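CBS domain protein (Shewanella oneidensis, PDB 3LHH) binds AMP with a pair of CBS domains, the part of a predicted membrane protein described here. Local coordinates at residues A[88-100]-A[108-120]. Sequence-based numbering, arbitrary orientation.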
HETATM    1  N   MSE A  88       6.357   6.604   5.344  1.00 41.19           N
HETATM    2  CA  MSE A  88       5.656   6.279   4.107  1.00 44.09           C
HETATM    3  C   MSE A  88       5.443   7.525   3.267  1.00 44.37           C
HETATM    4  O   MSE A  88       4.953   8.535   3.758  1.00 46.03           O
HETATM    5  CB  MSE A  88       4.295   5.664   4.413  1.00 44.60           C
HETATM    6  CG  MSE A  88       3.738   4.859   3.271  1.00 42.54           C
HETATM    7 SE   MSE A  88       4.796   3.263   3.187  0.55 57.00          SE
HETATM    8  CE  MSE A  88       4.008   2.362   4.702  1.00 58.50           C
ATOM      9  N   VAL A  89       5.790   7.454   1.995  1.00 37.50           N
ATOM     10  CA  VAL A  89       5.609   8.612   1.133  1.00 45.38           C
ATOM     11  C   VAL A  89       4.397   8.461   0.202  1.00 43.97           C
ATOM     12  O   VAL A  89       3.845   9.457  -0.257  1.00 41.02           O
ATOM     13  CB  VAL A  89       6.888   8.915   0.333  1.00 51.44           C
ATOM     14  CG1 VAL A  89       6.611   9.932  -0.745  1.00 57.07           C
ATOM     15  CG2 VAL A  89       7.968   9.440   1.266  1.00 50.52           C
ATOM     16  N   GLY A  90       3.988   7.215  -0.058  1.00 38.26           N
ATOM     17  CA  GLY A  90       2.870   6.929  -0.946  1.00 30.72           C
ATOM     18  C   GLY A  90       2.912   5.517  -1.526  1.00 35.01           C
ATOM     19  O   GLY A  90       3.361   4.576  -0.889  1.00 32.13           O
ATOM     20  N   ILE A  91       2.463   5.384  -2.762  1.00 30.43           N
ATOM     21  CA  ILE A  91       2.195   4.078  -3.341  1.00 40.47           C
ATOM     22  C   ILE A  91       2.551   4.108  -4.817  1.00 39.63           C
ATOM     23  O   ILE A  91       2.465   5.152  -5.460  1.00 45.15           O
ATOM     24  CB  ILE A  91       0.702   3.725  -3.190  1.00 51.82           C
ATOM     25  CG1 ILE A  91       0.364   3.406  -1.738  1.00 55.91           C
ATOM     26  CG2 ILE A  91       0.317   2.553  -4.062  1.00 51.48           C
ATOM     27  CD1 ILE A  91      -1.132   3.460  -1.477  1.00 64.97           C
ATOM     28  N   ILE A  92       2.953   2.963  -5.353  1.00 31.96           N
ATOM     29  CA  ILE A  92       3.364   2.888  -6.745  1.00 31.37           C
ATOM     30  C   ILE A  92       2.649   1.721  -7.392  1.00 35.76           C
ATOM     31  O   ILE A  92       2.473   0.663  -6.774  1.00 39.03           O
ATOM     32  CB  ILE A  92       4.900   2.710  -6.851  1.00 42.49           C
ATOM     33  CG1 ILE A  92       5.510   3.873  -7.625  1.00 57.08           C
ATOM     34  CG2 ILE A  92       5.277   1.405  -7.511  1.00 42.72           C
ATOM     35  CD1 ILE A  92       6.600   4.587  -6.858  1.00 59.21           C
ATOM     36  N   SER A  93       2.224   1.929  -8.635  1.00 32.82           N
ATOM     37  CA  SER A  93       1.685   0.867  -9.463  1.00 34.93           C
ATOM     38  C   SER A  93       2.834   0.105 -10.117  1.00 35.14           C
ATOM     39  O   SER A  93       3.706   0.711 -10.741  1.00 33.21           O
ATOM     40  CB  SER A  93       0.790   1.463 -10.546  1.00 41.81           C
ATOM     41  OG  SER A  93       0.594   0.534 -11.590  1.00 42.30           O
ATOM     42  N   ALA A  94       2.838  -1.215  -9.979  1.00 24.96           N
ATOM     43  CA  ALA A  94       3.906  -2.005 -10.560  1.00 33.48           C
ATOM     44  C   ALA A  94       3.893  -1.878 -12.087  1.00 36.84           C
ATOM     45  O   ALA A  94       4.940  -1.742 -12.731  1.00 41.68           O
ATOM     46  CB  ALA A  94       3.768  -3.455 -10.142  1.00 40.88           C
ATOM     47  N   LYS A  95       2.698  -1.933 -12.657  1.00 33.39           N
ATOM     48  CA  LYS A  95       2.549  -1.902 -14.102  1.00 44.52           C
ATOM     49  C   LYS A  95       3.186  -0.649 -14.657  1.00 44.97           C
ATOM     50  O   LYS A  95       3.833  -0.679 -15.695  1.00 48.46           O
ATOM     51  CB  LYS A  95       1.067  -1.946 -14.484  1.00 58.95           C
ATOM     52  CG  LYS A  95       0.809  -1.748 -15.967  1.00 66.60           C
ATOM     53  CD  LYS A  95      -0.675  -1.807 -16.286  1.00 67.11           C
ATOM     54  CE  LYS A  95      -0.926  -1.407 -17.734  1.00 70.98           C
ATOM     55  NZ  LYS A  95      -2.354  -1.588 -18.126  1.00 70.15           N
ATOM     56  N   GLN A  96       3.018   0.461 -13.951  1.00 45.83           N
ATOM     57  CA  GLN A  96       3.544   1.719 -14.438  1.00 38.71           C
ATOM     58  C   GLN A  96       5.061   1.722 -14.369  1.00 42.66           C
ATOM     59  O   GLN A  96       5.735   2.129 -15.315  1.00 49.76           O
ATOM     60  CB  GLN A  96       2.976   2.890 -13.649  1.00 43.33           C
ATOM     61  CG  GLN A  96       3.416   4.234 -14.197  1.00 55.17           C
ATOM     62  CD  GLN A  96       2.908   5.421 -13.381  1.00 60.30           C
ATOM     63  OE1 GLN A  96       2.335   5.257 -12.299  1.00 58.82           O
ATOM     64  NE2 GLN A  96       3.126   6.626 -13.900  1.00 53.00           N
ATOM     65  N   LEU A  97       5.593   1.245 -13.250  1.00 34.48           N
ATOM     66  CA  LEU A  97       7.024   1.268 -13.016  1.00 32.21           C
ATOM     67  C   LEU A  97       7.680   0.424 -14.100  1.00 43.53           C
ATOM     68  O   LEU A  97       8.631   0.842 -14.764  1.00 38.69           O
ATOM     69  CB  LEU A  97       7.311   0.651 -11.657  1.00 42.63           C
ATOM     70  CG  LEU A  97       8.484   1.182 -10.840  1.00 51.00           C
ATOM     71  CD1 LEU A  97       8.989   0.077  -9.971  1.00 50.97           C
ATOM     72  CD2 LEU A  97       9.584   1.729 -11.722  1.00 50.83           C
ATOM     73  N   LEU A  98       7.152  -0.781 -14.271  1.00 41.82           N
ATOM     74  CA  LEU A  98       7.706  -1.710 -15.230  1.00 43.52           C
ATOM     75  C   LEU A  98       7.466  -1.220 -16.642  1.00 50.64           C
ATOM     76  O   LEU A  98       8.356  -1.300 -17.484  1.00 50.84           O
ATOM     77  CB  LEU A  98       7.049  -3.061 -15.069  1.00 46.29           C
ATOM     78  CG  LEU A  98       7.250  -3.639 -13.684  1.00 39.05           C
ATOM     79  CD1 LEU A  98       6.381  -4.866 -13.562  1.00 38.90           C
ATOM     80  CD2 LEU A  98       8.732  -3.960 -13.461  1.00 37.25           C
ATOM     81  N   SER A  99       6.258  -0.724 -16.901  1.00 52.48           N
ATOM     82  CA  SER A  99       5.948  -0.162 -18.212  1.00 61.10           C
ATOM     83  C   SER A  99       7.012   0.845 -18.572  1.00 58.26           C
ATOM     84  O   SER A  99       7.652   0.725 -19.612  1.00 58.43           O
ATOM     85  CB  SER A  99       4.578   0.527 -18.231  1.00 65.43           C
ATOM     86  OG  SER A  99       3.527  -0.419 -18.209  1.00 72.10           O
ATOM     87  N   GLU A 100       7.194   1.834 -17.701  1.00 55.30           N
ATOM     88  CA  GLU A 100       8.113   2.935 -17.958  1.00 58.70           C
ATOM     89  C   GLU A 100       9.575   2.546 -17.826  1.00 63.82           C
ATOM     90  O   GLU A 100      10.460   3.351 -18.098  1.00 71.86           O
ATOM     91  CB  GLU A 100       7.840   4.074 -16.995  1.00 66.98           C
ATOM     92  CG  GLU A 100       6.546   4.806 -17.248  1.00 77.18           C
ATOM     93  CD  GLU A 100       6.489   6.103 -16.482  1.00 83.59           C
ATOM     94  OE1 GLU A 100       5.435   6.774 -16.514  1.00 90.05           O
ATOM     95  OE2 GLU A 100       7.507   6.451 -15.846  1.00 83.41           O
ATOM     96  N   GLU A 108      12.644   8.363 -12.658  1.00 63.50           N
ATOM     97  CA  GLU A 108      12.955   8.574 -11.251  1.00 66.33           C
ATOM     98  C   GLU A 108      11.765   8.078 -10.438  1.00 61.71           C
ATOM     99  O   GLU A 108      10.637   8.517 -10.645  1.00 62.31           O
ATOM    100  CB  GLU A 108      13.248  10.054 -10.947  1.00 74.31           C
ATOM    101  CG  GLU A 108      14.212  10.757 -11.923  1.00 84.18           C
ATOM    102  CD  GLU A 108      15.685  10.390 -11.723  1.00 87.46           C
ATOM    103  OE1 GLU A 108      16.119  10.238 -10.564  1.00 82.99           O
ATOM    104  OE2 GLU A 108      16.414  10.266 -12.733  1.00 92.92           O
ATOM    105  N   LEU A 109      12.027   7.166  -9.511  1.00 53.43           N
ATOM    106  CA  LEU A 109      10.976   6.508  -8.749  1.00 53.62           C
ATOM    107  C   LEU A 109       9.995   7.484  -8.103  1.00 53.11           C
ATOM    108  O   LEU A 109       8.780   7.249  -8.082  1.00 44.70           O
ATOM    109  CB  LEU A 109      11.596   5.628  -7.669  1.00 52.04           C
ATOM    110  CG  LEU A 109      10.612   4.644  -7.046  1.00 52.04           C
ATOM    111  CD1 LEU A 109       9.825   3.973  -8.134  1.00 53.35           C
ATOM    112  CD2 LEU A 109      11.341   3.612  -6.188  1.00 51.26           C
ATOM    113  N   VAL A 110      10.522   8.580  -7.575  1.00 48.29           N
ATOM    114  CA  VAL A 110       9.705   9.515  -6.810  1.00 51.70           C
ATOM    115  C   VAL A 110       8.616  10.132  -7.688  1.00 54.72           C
ATOM    116  O   VAL A 110       7.618  10.645  -7.190  1.00 63.90           O
ATOM    117  CB  VAL A 110      10.570  10.620  -6.151  1.00 55.33           C
ATOM    118  CG1 VAL A 110      11.268  11.459  -7.214  1.00 50.99           C
ATOM    119  CG2 VAL A 110       9.724  11.493  -5.243  1.00 63.50           C
ATOM    120  N   ASP A 111       8.808  10.052  -8.999  1.00 49.40           N
ATOM    121  CA  ASP A 111       7.888  10.652  -9.957  1.00 53.90           C
ATOM    122  C   ASP A 111       6.618   9.820 -10.164  1.00 57.22           C
ATOM    123  O   ASP A 111       5.608  10.320 -10.654  1.00 54.07           O
ATOM    124  CB  ASP A 111       8.601  10.863 -11.296  1.00 54.18           C
ATOM    125  CG  ASP A 111       9.653  11.969 -11.234  1.00 68.15           C
ATOM    126  OD1 ASP A 111       9.680  12.735 -10.238  1.00 70.34           O
ATOM    127  OD2 ASP A 111      10.454  12.075 -12.189  1.00 69.73           O
ATOM    128  N   LEU A 112       6.666   8.547  -9.791  1.00 49.69           N
ATOM    129  CA  LEU A 112       5.518   7.676  -9.982  1.00 50.61           C
ATOM    130  C   LEU A 112       4.714   7.510  -8.695  1.00 55.99           C
ATOM    131  O   LEU A 112       3.685   6.840  -8.685  1.00 56.70           O
ATOM    132  CB  LEU A 112       5.943   6.309 -10.532  1.00 57.75           C
ATOM    133  CG  LEU A 112       6.503   6.285 -11.961  1.00 59.21           C
ATOM    134  CD1 LEU A 112       7.867   6.955 -11.994  1.00 63.75           C
ATOM    135  CD2 LEU A 112       6.596   4.865 -12.494  1.00 55.07           C
ATOM    136  N   VAL A 113       5.170   8.121  -7.609  1.00 53.20           N
ATOM    137  CA  VAL A 113       4.493   7.932  -6.337  1.00 50.37           C
ATOM    138  C   VAL A 113       3.120   8.592  -6.367  1.00 51.76           C
ATOM    139  O   VAL A 113       2.990   9.733  -6.790  1.00 52.15           O
ATOM    140  CB  VAL A 113       5.308   8.523  -5.179  1.00 54.83           C
ATOM    141  CG1 VAL A 113       4.555   8.369  -3.855  1.00 46.75           C
ATOM    142  CG2 VAL A 113       6.671   7.866  -5.108  1.00 54.57           C
ATOM    143  N   LYS A 114       2.098   7.871  -5.924  1.00 50.93           N
ATOM    144  CA  LYS A 114       0.755   8.435  -5.819  1.00 50.98           C
ATOM    145  C   LYS A 114       0.394   8.532  -4.348  1.00 48.94           C
ATOM    146  O   LYS A 114       0.983   7.832  -3.511  1.00 45.54           O
ATOM    147  CB  LYS A 114      -0.263   7.555  -6.544  1.00 62.00           C
ATOM    148  CG  LYS A 114       0.165   7.117  -7.942  1.00 74.91           C
ATOM    149  CD  LYS A 114       0.309   8.307  -8.879  1.00 82.08           C
ATOM    150  CE  LYS A 114       0.856   7.890 -10.235  1.00 85.46           C
ATOM    151  NZ  LYS A 114       0.995   9.062 -11.149  1.00 87.36           N
ATOM    152  N   ASN A 115      -0.570   9.390  -4.033  1.00 45.14           N
ATOM    153  CA  ASN A 115      -0.925   9.662  -2.644  1.00 53.79           C
ATOM    154  C   ASN A 115      -1.495   8.466  -1.902  1.00 48.71           C
ATOM    155  O   ASN A 115      -2.159   7.626  -2.479  1.00 54.87           O
ATOM    156  CB  ASN A 115      -1.920  10.825  -2.543  1.00 68.94           C
ATOM    157  CG  ASN A 115      -2.357  11.082  -1.111  1.00 78.11           C
ATOM    158  OD1 ASN A 115      -1.521  11.264  -0.224  1.00 80.79           O
ATOM    159  ND2 ASN A 115      -3.669  11.080  -0.873  1.00 82.24           N
ATOM    160  N   CYS A 116      -1.248   8.420  -0.602  1.00 59.97           N
ATOM    161  CA  CYS A 116      -1.706   7.329   0.235  1.00 58.52           C
ATOM    162  C   CYS A 116      -2.524   7.892   1.380  1.00 59.54           C
ATOM    163  O   CYS A 116      -2.164   8.925   1.953  1.00 63.58           O
ATOM    164  CB  CYS A 116      -0.498   6.588   0.805  1.00 62.65           C
ATOM    165  SG  CYS A 116       0.543   7.607   1.897  1.00 85.19           S
ATOM    166  N   ASN A 117      -3.624   7.228   1.718  1.00 51.87           N
ATOM    167  CA  ASN A 117      -4.415   7.666   2.858  1.00 55.80           C
ATOM    168  C   ASN A 117      -4.168   6.842   4.101  1.00 49.60           C
ATOM    169  O   ASN A 117      -3.975   5.635   4.033  1.00 47.15           O
ATOM    170  CB  ASN A 117      -5.903   7.706   2.515  1.00 64.64           C
ATOM    171  CG  ASN A 117      -6.245   8.867   1.618  1.00 71.82           C
ATOM    172  OD1 ASN A 117      -5.528   9.872   1.586  1.00 72.11           O
ATOM    173  ND2 ASN A 117      -7.333   8.737   0.870  1.00 73.87           N
ATOM    174  N   PHE A 118      -4.155   7.515   5.236  1.00 45.64           N
ATOM    175  CA  PHE A 118      -4.026   6.865   6.525  1.00 49.76           C
ATOM    176  C   PHE A 118      -5.366   6.886   7.247  1.00 55.39           C
ATOM    177  O   PHE A 118      -6.134   7.829   7.106  1.00 54.70           O
ATOM    178  CB  PHE A 118      -2.995   7.599   7.368  1.00 48.48           C
ATOM    179  CG  PHE A 118      -1.600   7.501   6.831  1.00 54.40           C
ATOM    180  CD1 PHE A 118      -1.161   8.376   5.849  1.00 58.84           C
ATOM    181  CD2 PHE A 118      -0.725   6.545   7.319  1.00 50.17           C
ATOM    182  CE1 PHE A 118       0.126   8.297   5.357  1.00 62.86           C
ATOM    183  CE2 PHE A 118       0.573   6.458   6.841  1.00 56.77           C
ATOM    184  CZ  PHE A 118       1.000   7.333   5.851  1.00 63.78           C
ATOM    185  N   VAL A 119      -5.637   5.841   8.020  1.00 51.43           N
ATOM    186  CA  VAL A 119      -6.812   5.808   8.866  1.00 50.75           C
ATOM    187  C   VAL A 119      -6.463   5.243  10.237  1.00 51.71           C
ATOM    188  O   VAL A 119      -5.537   4.444  10.360  1.00 55.75           O
ATOM    189  CB  VAL A 119      -7.907   4.965   8.237  1.00 51.97           C
ATOM    190  CG1 VAL A 119      -8.329   5.578   6.903  1.00 45.52           C
ATOM    191  CG2 VAL A 119      -7.427   3.529   8.071  1.00 46.10           C
ATOM    192  N   PRO A 120      -7.205   5.659  11.277  1.00 49.16           N
ATOM    193  CA  PRO A 120      -6.949   5.146  12.623  1.00 49.71           C
ATOM    194  C   PRO A 120      -7.367   3.693  12.726  1.00 48.55           C
ATOM    195  O   PRO A 120      -8.318   3.277  12.062  1.00 48.73           O
ATOM    196  CB  PRO A 120      -7.887   5.984  13.512  1.00 59.84           C
ATOM    197  CG  PRO A 120      -8.543   6.995  12.609  1.00 57.12           C
ATOM    198  CD  PRO A 120      -8.412   6.501  11.219  1.00 46.00           C
TER
HETATM  199  O   HOH W   1       2.310   4.772  -9.812  1.00 47.45           O
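Water 1 is gripped by three groups and joins Gln96 to Leu112. It accepts from Ser93 N and donates to Leu112 O at 2.7 Å and to Gln96 OE1. Gln96 reaches it with CG anti to the backbone N (chi1 -175°) and the chain extended beyond. The stem of this glutamine crosses Leu112, with Gln96 CG 3.7 Å from Leu112 CD2. Its NE2 gives a weak bond to Glu100 OE1. An alanine in place of Gln96 would probably leave the water with one acceptor fewer and uncover one flank of Leu112. Two direct backbone bonds lie further along. Lys114 N donates to Ile91 O at 2.8 Å and nearly straight (170°), and Ile91 N returns a more bent bond to Lys114 O at 3.0 Å. They form a single antiparallel bridge. The chain between helix 94-102 and strand 117-120 is thereby laid along strand 88-93, an edge strand, within this chain, of the first CBS domain's sheet, before it enters strand 117-120 of the other sheet. Val89 and Gly90 make a classic beta bulge opposite Val80. Gly90 CA lies close against Val113 CG1, at 3.7 Å, and Lys114 O, which the glycine's lack of a side chain allows. Cys116 SG also rests on Gly90 CA. Apolar side chains continue the contact toward helix 94-102. The end of Ile92 packs on Leu109, CD1 to CD1 3.5 Å, and touches Val113 CG2. Leu97 adds to this cluster, backed by Leu67 and Val70 of helix 63-71. At the far end, Met88 CB meets the Phe118 ring at its edge, 4.0 Å from CZ, and Phe141 packs against both residues.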